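Local coordinates for methylmalonyl-CoA carboxyltransferase 12S subunit (Propionibacterium freudenreichii, PDB 1ON9), which catalyses transfer of the carboxyl group of methylmalonyl-CoA to the biotin of the 1.3S subunit and, as a homohexamer, forms the core of transcarboxylase, at the interface of chains A and B. Residues are numbered along the deposited sequence; one frame, centred on the assembly and turned at random. Chains: chain A/B, Methylmalonyl-CoA carboxyltransferase 12S subunit.

The interface of chains A and B. Residues chain A 412, 415, 436-438, 485; chain B 148, 151.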
# COMPACT_ATOMS: atom_id res chain seq x y z
N GLY A 412 23.08 34.93 4.44
CA GLY A 412 23.61 33.72 3.84
C GLY A 412 23.03 32.40 4.27
O GLY A 412 21.83 32.29 4.52
N TYR A 415 20.46 31.98 7.12
CA TYR A 415 19.05 32.30 6.85
C TYR A 415 18.39 31.06 6.24
O TYR A 415 17.23 30.76 6.52
CB TYR A 415 18.95 33.49 5.89
CG TYR A 415 17.76 33.53 4.93
CD1 TYR A 415 17.96 33.35 3.56
CD2 TYR A 415 16.47 33.81 5.37
CE1 TYR A 415 16.90 33.48 2.64
CE2 TYR A 415 15.39 33.94 4.45
CZ TYR A 415 15.62 33.78 3.10
OH TYR A 415 14.60 33.94 2.17
N ILE A 436 17.18 40.12 4.59
CA ILE A 436 17.60 38.85 4.00
C ILE A 436 18.65 39.25 2.98
O ILE A 436 18.42 40.13 2.16
CB ILE A 436 16.43 38.16 3.26
CG1 ILE A 436 15.34 37.77 4.27
CG2 ILE A 436 16.93 36.94 2.51
CD1 ILE A 436 14.00 37.53 3.62
N ALA A 437 19.81 38.60 3.02
CA ALA A 437 20.88 39.00 2.13
C ALA A 437 21.95 37.94 1.97
O ALA A 437 22.19 37.16 2.89
CB ALA A 437 21.53 40.28 2.65
N VAL A 438 22.59 37.93 0.81
CA VAL A 438 23.65 36.98 0.55
C VAL A 438 24.94 37.58 1.13
O VAL A 438 25.92 36.87 1.34
CB VAL A 438 23.81 36.72 -0.96
CG1 VAL A 438 24.57 37.86 -1.63
CG2 VAL A 438 24.49 35.38 -1.17
N GLN A 485 10.50 35.45 -2.01
CA GLN A 485 11.14 34.79 -0.89
C GLN A 485 10.29 34.97 0.36
O GLN A 485 10.39 34.19 1.30
CB GLN A 485 12.56 35.32 -0.69
CG GLN A 485 13.50 34.70 -1.72
CD GLN A 485 14.94 35.08 -1.49
OE1 GLN A 485 15.41 35.13 -0.36
NE2 GLN A 485 15.66 35.35 -2.58
N ILE B 148 20.22 38.15 -3.29
CA ILE B 148 19.41 37.07 -2.75
C ILE B 148 19.03 36.00 -3.77
O ILE B 148 18.55 34.94 -3.39
CB ILE B 148 18.13 37.63 -2.05
CG1 ILE B 148 17.26 38.41 -3.03
CG2 ILE B 148 18.55 38.54 -0.88
CD1 ILE B 148 15.97 38.95 -2.38
N LEU B 151 21.58 33.51 -3.21
CA LEU B 151 21.25 32.92 -1.91
C LEU B 151 20.16 31.87 -2.04
O LEU B 151 20.27 30.77 -1.52
CB LEU B 151 20.79 34.03 -0.96
CG LEU B 151 20.42 33.63 0.46
CD1 LEU B 151 21.61 33.01 1.15
CD2 LEU B 151 19.97 34.88 1.21
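B:Leu151 pushes its forked end into chain A between A:Gly412, A:Tyr415 and the strand 435-437, the apolar centre of this patch in a two-fold interface of the 12S homohexamer. Both chains are biotin-dependent carboxyltransferase subunits: the start of helix 147-164 in the N-terminal carboxyltransferase domain of chain B meets the C-terminal carboxyltransferase domain of chain A. With CG anti to the backbone N (chi1 -179°), B:Leu151 sends its two methyls to different partners. CD1 lies 3.4 Å from the CA of A:Gly412, where there is no side chain to hold it off. CD2 lies 3.4 Å from CD1 of the A:Tyr415 ring, the two side chains crossing at a slant, and also touches CG2 of A:Ile436. Lower on the same side chain, CB runs past CG2 of A:Val438, the two side chains pointing in opposite directions. The CG2 of A:Ile436 sits over one face of the tyrosine ring, 3.4 Å above its plane and offset toward the rim, and CD2 of B:Leu151 approaches from that same side.

About a turn earlier, B:Ile148 lays CG2 against the strand, 3.4 Å from the carbonyl O of A:Ile436 and 3.8 Å from the CA of A:Ala437. Its other branch crosses the amide of A:Gln485 obliquely, CG1 and CD1 both near NE2.

That amide forms the polar rim. Extended beyond CG (chi2 -175°), A:Gln485 reaches across to give NE2 to the backbone O of B:Ile148 at 3.0 Å, a bent bond (137° at H) whose donor stands well above the carbonyl plane. Its OE1 accepts the phenol OH of A:Tyr415 at 2.9 Å, in the carbonyl plane and on a lone pair, which helps fix the amide's rotation. A leucine here would probably leave both the B:Ile148 carbonyl and the tyrosine hydroxyl without these mates.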